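Local atomic coordinates of beta-fructofuranosidase, insoluble isoenzyme CWINV1 (Arabidopsis thaliana, PDB entry 2OXB), a protein that hydrolyses terminal fructose units from sucrose and 1-kestose, and less readily from neokestose and levan, as a secreted cell wall invertase. Residues H31-W36 / W48-S53; L56-P61 / N532-S537; D60-A65 / D115-E120. The protein carries 1 engineered substitution. All coordinates share one frame; numbering follows the deposited sequence.

Contact 1: residues H31-W36 / W48-S53. With FRU (beta-D-fructofuranose), chain B.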
loop_
_atom_site.group_PDB
_atom_site.type_symbol
_atom_site.label_atom_id
_atom_site.label_comp_id
_atom_site.label_asym_id
_atom_site.label_seq_id
_atom_site.Cartn_x
_atom_site.Cartn_y
_atom_site.Cartn_z
ATOM N N HIS A 31 -8.183 -9.462 11.948
ATOM C CA HIS A 31 -6.957 -10.203 12.192
ATOM C C HIS A 31 -5.850 -9.702 11.263
ATOM O O HIS A 31 -6.112 -9.248 10.150
ATOM C CB HIS A 31 -7.202 -11.703 11.961
ATOM C CG HIS A 31 -8.055 -12.358 13.008
ATOM N ND1 HIS A 31 -7.642 -12.518 14.316
ATOM C CD2 HIS A 31 -9.278 -12.939 12.931
ATOM C CE1 HIS A 31 -8.566 -13.173 14.995
ATOM N NE2 HIS A 31 -9.569 -13.442 14.178
ATOM N N LEU A 32 -4.620 -9.757 11.754
ATOM C CA LEU A 32 -3.447 -9.372 10.985
ATOM C C LEU A 32 -2.307 -10.266 11.413
ATOM O O LEU A 32 -1.991 -10.388 12.604
ATOM C CB LEU A 32 -3.011 -7.919 11.223
ATOM C CG LEU A 32 -1.632 -7.576 10.594
ATOM C CD1 LEU A 32 -1.756 -7.441 9.098
ATOM C CD2 LEU A 32 -1.085 -6.270 11.151
ATOM N N PHE A 33 -1.708 -10.912 10.429
ATOM C CA PHE A 33 -0.565 -11.755 10.684
ATOM C C PHE A 33 0.494 -11.008 9.894
ATOM O O PHE A 33 0.242 -9.887 9.451
ATOM C CB PHE A 33 -0.802 -13.166 10.129
ATOM C CG PHE A 33 -2.039 -13.843 10.671
ATOM C CD1 PHE A 33 -2.038 -14.446 11.916
ATOM C CD2 PHE A 33 -3.212 -13.881 9.922
ATOM C CE1 PHE A 33 -3.185 -15.078 12.402
ATOM C CE2 PHE A 33 -4.360 -14.511 10.410
ATOM C CZ PHE A 33 -4.340 -15.108 11.647
ATOM N N TYR A 34 1.671 -11.601 9.733
ATOM C CA TYR A 34 2.741 -10.968 8.979
ATOM C C TYR A 34 4.077 -11.655 9.157
ATOM O O TYR A 34 4.278 -12.445 10.081
ATOM C CB TYR A 34 2.890 -9.487 9.350
ATOM C CG TYR A 34 3.114 -9.223 10.816
ATOM C CD1 TYR A 34 2.055 -9.209 11.724
ATOM C CD2 TYR A 34 4.386 -8.961 11.296
ATOM C CE1 TYR A 34 2.269 -8.932 13.073
ATOM C CE2 TYR A 34 4.608 -8.685 12.638
ATOM C CZ TYR A 34 3.556 -8.671 13.516
ATOM O OH TYR A 34 3.829 -8.401 14.834
ATOM N N GLN A 35 4.982 -11.344 8.239
ATOM C CA GLN A 35 6.317 -11.893 8.252
ATOM C C GLN A 35 7.102 -11.148 9.345
ATOM O O GLN A 35 7.290 -9.928 9.263
ATOM C CB GLN A 35 6.950 -11.690 6.871
ATOM C CG GLN A 35 6.138 -12.268 5.714
ATOM C CD GLN A 35 6.467 -13.716 5.409
ATOM O OE1 GLN A 35 7.493 -14.017 4.811
ATOM N NE2 GLN A 35 5.598 -14.622 5.825
ATOM N N TRP A 36 7.553 -11.883 10.365
ATOM C CA TRP A 36 8.293 -11.289 11.489
ATOM C C TRP A 36 9.485 -12.133 11.973
ATOM O O TRP A 36 9.413 -13.361 12.046
ATOM C CB TRP A 36 7.308 -11.026 12.651
ATOM C CG TRP A 36 7.918 -10.600 13.963
ATOM C CD1 TRP A 36 8.489 -9.392 14.259
ATOM C CD2 TRP A 36 8.044 -11.401 15.144
ATOM N NE1 TRP A 36 8.968 -9.396 15.553
ATOM C CE2 TRP A 36 8.707 -10.617 16.117
ATOM C CE3 TRP A 36 7.661 -12.710 15.475
ATOM C CZ2 TRP A 36 8.995 -11.097 17.396
ATOM C CZ3 TRP A 36 7.949 -13.191 16.749
ATOM C CH2 TRP A 36 8.610 -12.383 17.693
ATOM N N TRP A 48 4.709 -16.166 11.252
ATOM C CA TRP A 48 3.457 -15.429 11.147
ATOM C C TRP A 48 3.035 -14.845 12.494
ATOM O O TRP A 48 2.207 -15.425 13.191
ATOM C CB TRP A 48 2.351 -16.340 10.594
ATOM C CG TRP A 48 2.399 -16.506 9.089
ATOM C CD1 TRP A 48 3.504 -16.790 8.325
ATOM C CD2 TRP A 48 1.305 -16.381 8.171
ATOM N NE1 TRP A 48 3.163 -16.844 6.990
ATOM C CE2 TRP A 48 1.821 -16.599 6.867
ATOM C CE3 TRP A 48 -0.060 -16.108 8.319
ATOM C CZ2 TRP A 48 1.012 -16.550 5.722
ATOM C CZ3 TRP A 48 -0.861 -16.060 7.175
ATOM C CH2 TRP A 48 -0.322 -16.280 5.900
ATOM N N ALA A 49 3.625 -13.703 12.859
ATOM C CA ALA A 49 3.281 -13.033 14.107
ATOM C C ALA A 49 1.821 -12.640 13.991
ATOM O O ALA A 49 1.328 -12.384 12.888
ATOM C CB ALA A 49 4.133 -11.810 14.309
ATOM N N HIS A 50 1.135 -12.591 15.132
ATOM C CA HIS A 50 -0.290 -12.270 15.166
ATOM C C HIS A 50 -0.635 -11.045 15.998
ATOM O O HIS A 50 0.129 -10.634 16.866
ATOM C CB HIS A 50 -1.071 -13.472 15.704
ATOM C CG HIS A 50 -2.528 -13.455 15.371
ATOM N ND1 HIS A 50 -3.068 -12.610 14.423
ATOM C CD2 HIS A 50 -3.549 -14.227 15.809
ATOM C CE1 HIS A 50 -4.357 -12.866 14.291
ATOM N NE2 HIS A 50 -4.674 -13.845 15.120
ATOM N N SER A 51 -1.799 -10.476 15.707
ATOM C CA SER A 51 -2.339 -9.307 16.396
ATOM C C SER A 51 -3.810 -9.241 15.966
ATOM O O SER A 51 -4.175 -9.824 14.948
ATOM C CB SER A 51 -1.598 -8.032 15.970
ATOM O OG SER A 51 -0.233 -8.060 16.378
ATOM N N THR A 52 -4.651 -8.559 16.745
ATOM C CA THR A 52 -6.087 -8.419 16.445
ATOM C C THR A 52 -6.561 -6.966 16.631
ATOM O O THR A 52 -5.840 -6.142 17.197
ATOM C CB THR A 52 -6.944 -9.320 17.368
ATOM O OG1 THR A 52 -6.626 -9.046 18.738
ATOM C CG2 THR A 52 -6.681 -10.793 17.084
ATOM N N SER A 53 -7.768 -6.650 16.166
ATOM C CA SER A 53 -8.283 -5.290 16.324
ATOM C C SER A 53 -9.799 -5.186 16.188
ATOM O O SER A 53 -10.466 -6.122 15.726
ATOM C CB SER A 53 -7.624 -4.359 15.310
ATOM O OG SER A 53 -7.982 -3.019 15.553
HETATM C C1 FRU B . 8.079 -9.981 -0.494
HETATM C C2 FRU B . 8.669 -11.384 -0.301
HETATM C C3 FRU B . 7.650 -12.475 -0.686
HETATM C C4 FRU B . 7.981 -13.611 0.239
HETATM C C5 FRU B . 8.483 -12.862 1.472
HETATM C C6 FRU B . 9.700 -13.490 2.121
HETATM O O1 FRU B . 7.823 -9.709 -1.861
HETATM O O2 FRU B . 9.959 -11.697 -0.945
HETATM O O3 FRU B . 7.747 -12.892 -2.044
HETATM O O4 FRU B . 6.830 -14.407 0.542
HETATM O O5 FRU B . 8.855 -11.550 1.075
HETATM O O6 FRU B . 9.297 -14.698 2.742
#

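Contact 2: residues L56-P61 / N532-S537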
loop_
_atom_site.group_PDB
_atom_site.type_symbol
_atom_site.label_atom_id
_atom_site.label_comp_id
_atom_site.label_asym_id
_atom_site.label_seq_id
_atom_site.Cartn_x
_atom_site.Cartn_y
_atom_site.Cartn_z
ATOM N N LEU A 56 -9.167 -1.384 13.455
ATOM C CA LEU A 56 -8.022 -1.358 12.558
ATOM C C LEU A 56 -6.996 -0.304 12.954
ATOM O O LEU A 56 -6.229 0.173 12.117
ATOM C CB LEU A 56 -8.469 -1.107 11.116
ATOM C CG LEU A 56 -9.156 -2.236 10.341
ATOM C CD1 LEU A 56 -9.660 -1.681 9.016
ATOM C CD2 LEU A 56 -8.198 -3.399 10.110
ATOM N N ILE A 57 -6.976 0.060 14.228
ATOM C CA ILE A 57 -6.035 1.065 14.684
ATOM C C ILE A 57 -5.291 0.565 15.905
ATOM O O ILE A 57 -4.057 0.628 15.955
ATOM C CB ILE A 57 -6.750 2.391 15.031
ATOM C CG1 ILE A 57 -7.610 2.852 13.842
ATOM C CG2 ILE A 57 -5.723 3.448 15.392
ATOM C CD1 ILE A 57 -6.835 3.208 12.598
ATOM N N ASN A 58 -6.050 0.074 16.887
ATOM C CA ASN A 58 -5.483 -0.457 18.126
ATOM C C ASN A 58 -5.325 -1.962 17.978
ATOM O O ASN A 58 -6.293 -2.673 17.686
ATOM C CB ASN A 58 -6.400 -0.181 19.319
ATOM C CG ASN A 58 -6.796 1.270 19.437
ATOM O OD1 ASN A 58 -5.961 2.170 19.374
ATOM N ND2 ASN A 58 -8.080 1.504 19.628
ATOM N N TRP A 59 -4.107 -2.443 18.201
ATOM C CA TRP A 59 -3.819 -3.862 18.070
ATOM C C TRP A 59 -3.321 -4.559 19.328
ATOM O O TRP A 59 -2.415 -4.077 20.018
ATOM C CB TRP A 59 -2.834 -4.081 16.916
ATOM C CG TRP A 59 -3.380 -3.519 15.624
ATOM C CD1 TRP A 59 -3.419 -2.202 15.251
ATOM C CD2 TRP A 59 -4.064 -4.246 14.593
ATOM N NE1 TRP A 59 -4.089 -2.067 14.065
ATOM C CE2 TRP A 59 -4.501 -3.304 13.638
ATOM C CE3 TRP A 59 -4.362 -5.598 14.392
ATOM C CZ2 TRP A 59 -5.207 -3.672 12.491
ATOM C CZ3 TRP A 59 -5.066 -5.967 13.256
ATOM C CH2 TRP A 59 -5.485 -5.005 12.321
ATOM N N ASP A 60 -3.953 -5.695 19.614
ATOM C CA ASP A 60 -3.621 -6.538 20.756
ATOM C C ASP A 60 -2.763 -7.680 20.200
ATOM O O ASP A 60 -3.136 -8.311 19.214
ATOM C CB ASP A 60 -4.901 -7.107 21.402
ATOM C CG ASP A 60 -5.769 -6.035 22.068
ATOM O OD1 ASP A 60 -6.407 -5.231 21.360
ATOM O OD2 ASP A 60 -5.813 -5.999 23.313
ATOM N N PRO A 61 -1.600 -7.947 20.816
ATOM C CA PRO A 61 -0.687 -9.012 20.386
ATOM C C PRO A 61 -1.184 -10.442 20.598
ATOM O O PRO A 61 -2.237 -10.669 21.180
ATOM C CB PRO A 61 0.574 -8.723 21.193
ATOM C CG PRO A 61 0.020 -8.187 22.465
ATOM C CD PRO A 61 -1.023 -7.211 21.954
ATOM N N ASN A 532 -3.023 11.580 18.790
ATOM C CA ASN A 532 -2.690 10.807 19.977
ATOM C C ASN A 532 -2.178 9.450 19.535
ATOM O O ASN A 532 -2.326 9.057 18.371
ATOM C CB ASN A 532 -3.926 10.592 20.848
ATOM C CG ASN A 532 -4.492 11.885 21.387
ATOM O OD1 ASN A 532 -5.665 11.959 21.737
ATOM N ND2 ASN A 532 -3.651 12.911 21.470
ATOM N N SER A 533 -1.594 8.724 20.478
ATOM C CA SER A 533 -1.041 7.411 20.194
ATOM C C SER A 533 -2.088 6.317 20.104
ATOM O O SER A 533 -3.181 6.420 20.664
ATOM C CB SER A 533 -0.008 7.035 21.258
ATOM O OG SER A 533 1.140 7.858 21.148
ATOM N N ALA A 534 -1.745 5.270 19.370
ATOM C CA ALA A 534 -2.631 4.134 19.216
ATOM C C ALA A 534 -1.924 2.979 19.909
ATOM O O ALA A 534 -0.695 2.870 19.852
ATOM C CB ALA A 534 -2.853 3.834 17.738
ATOM N N GLN A 535 -2.699 2.131 20.577
ATOM C CA GLN A 535 -2.157 0.984 21.306
ATOM C C GLN A 535 -1.672 -0.108 20.359
ATOM O O GLN A 535 -2.427 -1.005 19.984
ATOM C CB GLN A 535 -3.223 0.430 22.267
ATOM C CG GLN A 535 -4.049 1.527 22.937
ATOM C CD GLN A 535 -4.631 1.122 24.271
ATOM O OE1 GLN A 535 -5.315 1.917 24.918
ATOM N NE2 GLN A 535 -4.360 -0.110 24.699
ATOM N N ILE A 536 -0.397 -0.016 19.987
ATOM C CA ILE A 536 0.236 -0.970 19.081
ATOM C C ILE A 536 1.191 -1.919 19.816
ATOM O O ILE A 536 1.921 -1.504 20.722
ATOM C CB ILE A 536 1.043 -0.235 17.957
ATOM C CG1 ILE A 536 2.007 0.791 18.584
ATOM C CG2 ILE A 536 0.089 0.421 16.974
ATOM C CD1 ILE A 536 2.937 1.497 17.584
ATOM N N SER A 537 1.166 -3.190 19.414
ATOM C CA SER A 537 2.017 -4.241 19.977
ATOM C C SER A 537 1.916 -5.495 19.109
ATOM O O SER A 537 2.909 -6.178 18.871
ATOM C CB SER A 537 1.600 -4.581 21.417
ATOM O OG SER A 537 1.986 -3.566 22.332
#

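Contact 3: residues D60-A65 / D115-E120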
loop_
_atom_site.group_PDB
_atom_site.type_symbol
_atom_site.label_atom_id
_atom_site.label_comp_id
_atom_site.label_asym_id
_atom_site.label_seq_id
_atom_site.Cartn_x
_atom_site.Cartn_y
_atom_site.Cartn_z
ATOM N N ASP A 60 -3.953 -5.695 19.614
ATOM C CA ASP A 60 -3.621 -6.538 20.756
ATOM C C ASP A 60 -2.763 -7.680 20.200
ATOM O O ASP A 60 -3.136 -8.311 19.214
ATOM C CB ASP A 60 -4.901 -7.107 21.402
ATOM C CG ASP A 60 -5.769 -6.035 22.068
ATOM O OD1 ASP A 60 -6.407 -5.231 21.360
ATOM O OD2 ASP A 60 -5.813 -5.999 23.313
ATOM N N PRO A 61 -1.600 -7.947 20.816
ATOM C CA PRO A 61 -0.687 -9.012 20.386
ATOM C C PRO A 61 -1.184 -10.442 20.598
ATOM O O PRO A 61 -2.237 -10.669 21.180
ATOM C CB PRO A 61 0.574 -8.723 21.193
ATOM C CG PRO A 61 0.020 -8.187 22.465
ATOM C CD PRO A 61 -1.023 -7.211 21.954
ATOM N N HIS A 62 -0.386 -11.390 20.116
ATOM C CA HIS A 62 -0.657 -12.821 20.210
ATOM C C HIS A 62 0.571 -13.574 19.743
ATOM O O HIS A 62 1.314 -13.097 18.889
ATOM C CB HIS A 62 -1.830 -13.243 19.321
ATOM C CG HIS A 62 -3.158 -13.113 19.983
ATOM N ND1 HIS A 62 -3.975 -12.018 19.800
ATOM C CD2 HIS A 62 -3.783 -13.906 20.884
ATOM C CE1 HIS A 62 -5.045 -12.142 20.563
ATOM N NE2 HIS A 62 -4.953 -13.277 21.232
ATOM N N PRO A 63 0.787 -14.775 20.288
ATOM C CA PRO A 63 1.931 -15.610 19.926
ATOM C C PRO A 63 1.803 -16.112 18.485
ATOM O O PRO A 63 0.707 -16.488 18.061
ATOM C CB PRO A 63 1.860 -16.737 20.955
ATOM C CG PRO A 63 0.382 -16.896 21.167
ATOM C CD PRO A 63 -0.086 -15.462 21.262
ATOM N N PRO A 64 2.921 -16.112 17.718
ATOM C CA PRO A 64 3.023 -16.553 16.317
ATOM C C PRO A 64 2.136 -17.764 15.999
ATOM O O PRO A 64 2.092 -18.715 16.771
ATOM C CB PRO A 64 4.504 -16.856 16.178
ATOM C CG PRO A 64 5.118 -15.773 16.990
ATOM C CD PRO A 64 4.252 -15.723 18.232
ATOM N N ALA A 65 1.460 -17.728 14.851
ATOM C CA ALA A 65 0.537 -18.790 14.439
ATOM C C ALA A 65 1.074 -19.797 13.417
ATOM O O ALA A 65 0.854 -21.013 13.546
ATOM C CB ALA A 65 -0.745 -18.164 13.905
ATOM N N ASP A 115 -13.145 -19.810 19.503
ATOM C CA ASP A 115 -12.258 -18.754 20.002
ATOM C C ASP A 115 -12.296 -17.582 19.030
ATOM O O ASP A 115 -12.011 -17.743 17.844
ATOM C CB ASP A 115 -10.805 -19.265 20.143
ATOM C CG ASP A 115 -9.815 -18.162 20.571
ATOM O OD1 ASP A 115 -10.103 -17.422 21.537
ATOM O OD2 ASP A 115 -8.736 -18.044 19.954
ATOM N N PRO A 116 -12.659 -16.389 19.524
ATOM C CA PRO A 116 -12.739 -15.180 18.702
ATOM C C PRO A 116 -11.364 -14.605 18.375
ATOM O O PRO A 116 -11.253 -13.606 17.667
ATOM C CB PRO A 116 -13.566 -14.242 19.567
ATOM C CG PRO A 116 -13.095 -14.598 20.947
ATOM C CD PRO A 116 -13.093 -16.110 20.906
ATOM N N TYR A 117 -10.317 -15.242 18.887
ATOM C CA TYR A 117 -8.966 -14.764 18.648
ATOM C C TYR A 117 -8.197 -15.601 17.632
ATOM O O TYR A 117 -7.264 -15.103 17.006
ATOM C CB TYR A 117 -8.191 -14.695 19.967
ATOM C CG TYR A 117 -8.710 -13.652 20.941
ATOM C CD1 TYR A 117 -8.076 -13.439 22.164
ATOM C CD2 TYR A 117 -9.832 -12.878 20.642
ATOM C CE1 TYR A 117 -8.541 -12.487 23.066
ATOM C CE2 TYR A 117 -10.309 -11.923 21.535
ATOM C CZ TYR A 117 -9.659 -11.732 22.744
ATOM O OH TYR A 117 -10.132 -10.786 23.628
ATOM N N LEU A 118 -8.595 -16.861 17.464
ATOM C CA LEU A 118 -7.948 -17.766 16.508
ATOM C C LEU A 118 -6.418 -17.752 16.634
ATOM O O LEU A 118 -5.705 -17.666 15.632
ATOM C CB LEU A 118 -8.338 -17.388 15.067
ATOM C CG LEU A 118 -9.804 -17.421 14.620
ATOM C CD1 LEU A 118 -9.933 -16.900 13.196
ATOM C CD2 LEU A 118 -10.334 -18.837 14.708
ATOM N N ARG A 119 -5.923 -17.852 17.865
ATOM C CA ARG A 119 -4.488 -17.830 18.116
ATOM C C ARG A 119 -3.778 -19.148 17.827
ATOM O O ARG A 119 -2.583 -19.152 17.535
ATOM C CB ARG A 119 -4.205 -17.390 19.557
ATOM C CG ARG A 119 -4.368 -18.460 20.613
ATOM C CD ARG A 119 -4.195 -17.832 21.983
ATOM N NE ARG A 119 -5.305 -16.936 22.292
ATOM C CZ ARG A 119 -6.546 -17.357 22.520
ATOM N NH1 ARG A 119 -6.820 -18.656 22.475
ATOM N NH2 ARG A 119 -7.514 -16.487 22.786
ATOM N N GLU A 120 -4.482 -20.270 17.909
ATOM C CA GLU A 120 -3.832 -21.545 17.607
ATOM C C GLU A 120 -4.261 -22.115 16.259
ATOM O O GLU A 120 -5.405 -22.529 16.087
ATOM C CB GLU A 120 -4.093 -22.574 18.711
ATOM C CG GLU A 120 -3.308 -22.325 19.983
ATOM C CD GLU A 120 -3.391 -23.480 20.951
ATOM O OE1 GLU A 120 -2.554 -24.411 20.860
ATOM O OE2 GLU A 120 -4.312 -23.470 21.796
#

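Contact 1: residues H31-W36 / W48-S53
Leu32 O receives two N-H groups from the facing strand. His50 ND1 donates to Leu32 O over 3.1 Å at 165°, with the oxygen in the imidazole plane but the donor above the plane of the carbonyl; Ser51 N reaches the same Leu32 O at 3.1 Å in a weak bond. Strands 29-36 and 47-53 form a beta hairpin inside a blade of the five-bladed propeller that is the catalytic fold of family 32 glycosidases. Leu32 N donates to Ser51 O at 3.2 Å, and with the return bond from Ser51 N this sets Leu32 and Ser51 as an antiparallel hydrogen-bonded pair. His50 has CG anti to the backbone N (chi1 -161°), and its ring lies alongside Phe33 in an offset stack, centroids of the two rings 4.0 Å apart and planes 21° apart. Trp48 and His31 complete the aromatic cluster. Phe33 CB touches Trp48 CE3 at 3.5 Å, and His31 joins His50 rim to rim, while the outer His50 nitrogen, NE2, makes a weak bond to Tyr117 O. An alanine in place of His50 would probably leave Leu32 O, within this pair of strands, with the weak Ser51 N bond, Tyr117 O without its weak NE2 partner and Phe33 without its stacked ring. Ala49 CB sits over one face of the Tyr34 ring, offset toward its rim, in a CH-pi contact 3.7 Å from the Tyr34 centroid. Near the substrate site, Trp48 NE1 donates to Trp78 O. The Gln35 amide is fixed through NE2, which bonds to Cys77 O and Asn21 OD1. This turns its oxygen to the fructosyl unit of bound sucrose, whose O6 donates to Gln35 OE1 at 2.8 Å.

Contact 2: residues L56-P61 / N532-S537
An inverse gamma turn centred on Gln535, in the C-terminal tail, meets the chain at Asn58 and Trp59. The turn folds the backbone tightly enough to bring Ala534 O to 2.9 Å from Ile536 N, and the Gln535 carbonyl faces the other segment. Trp59 N donates to Gln535 O over 2.8 Å at 145°, with the donor tilted 22° from the carbonyl plane. One residue earlier, the side-chain amide of Asn58 accepts through OD1 a weak bond from Gln535 N at 3.5 Å. Asn58 N is held in turn by Asp55 OD1. The two touching runs point nearly the same way along the chain. In the fold, residues 56-61 lead into the edge strand 60-66 of a propeller blade, whereas 532-537 follow strand 521-530 of the C-terminal beta-sandwich domain, so the tail leaves the sandwich and ends on the propeller. Apolar contacts extend the join on each side of the polar pair. Ile57 CG2 meets Ala534 CB at 3.7 Å, beside Val335 and Leu338, which also touch Ile57. The Trp59 indole leads away from the tail toward the rings of Phe10 and Trp291, which it meets, so what Trp59 offers the tail is mainly its backbone. At the far end the pyrrolidine of Pro61 rests on the last residue of the chain, CD to Ser537 CB at 3.8 Å, while Ser537 OG turns back to donate to Ile536 O at 2.6 Å.

Contact 3: residues D60-A65 / D115-E120
His62 puts the outer atoms of its imidazole against two side chains of the 115-120 loop. His62 NE2 comes 3.3 Å from Tyr117 CD1, the tyrosine carbon lying at the histidine edge. The rings have centroids 5.2 Å apart and planes at 73°, so the two meet obliquely. Next along the rim, His62 CD2 meets Arg119 NE at 3.7 Å, edge to edge, with ring and guanidinium planes 38° apart. Arg119 CB also lies 3.8 Å from His62 CD2. CG of Arg119 sits between its backbone N and carbonyl carbon (chi1 80°), and the chain bends again at chi3, which places NE; beyond it NH2 forms a salt bridge with Asp115 OD1 at 3.0 Å, its hydrogen bond weak in angle. Beyond the loop, the His62 ring also meets that of His50, and its side chain touches Thr52 of the neighbouring strand. The contact thus joins strand 60-66, the edge of one propeller sheet, to the loop that enters strand 121-123, the edge of another. No hydrogen bond crosses between the two segments: van der Waals contact carries the join, the salt bridge lies within the loop, and the guanidinium would probably disfavour a positive charge on His62, though its pairing with Asp115, whose OD2 lies 6.2 Å from His62 NE2, is likely to soften the effect.

Contact 1 is buried, contact 2 partly so, and contact 3 lies at the surface. All three involve one five-stranded sheet: contact 1 pairs two inner strands, while contacts 2 and 3 take overlapping segments at strand 60-66, with Asp60 and Pro61 in both; Pro61 meets the tail and His62 the loop. Backbone atoms tie the group, with Thr52 N 2.9 Å from Asp60 O and Trp48 O 2.9 Å from Ala65 N. Their chemistry follows their place. The hairpin combines strand pairing with an aromatic cluster, the C-terminal tail is held by one sound and one weak bond plus small apolar contacts, and the outer loop meets its strand without any hydrogen bond across.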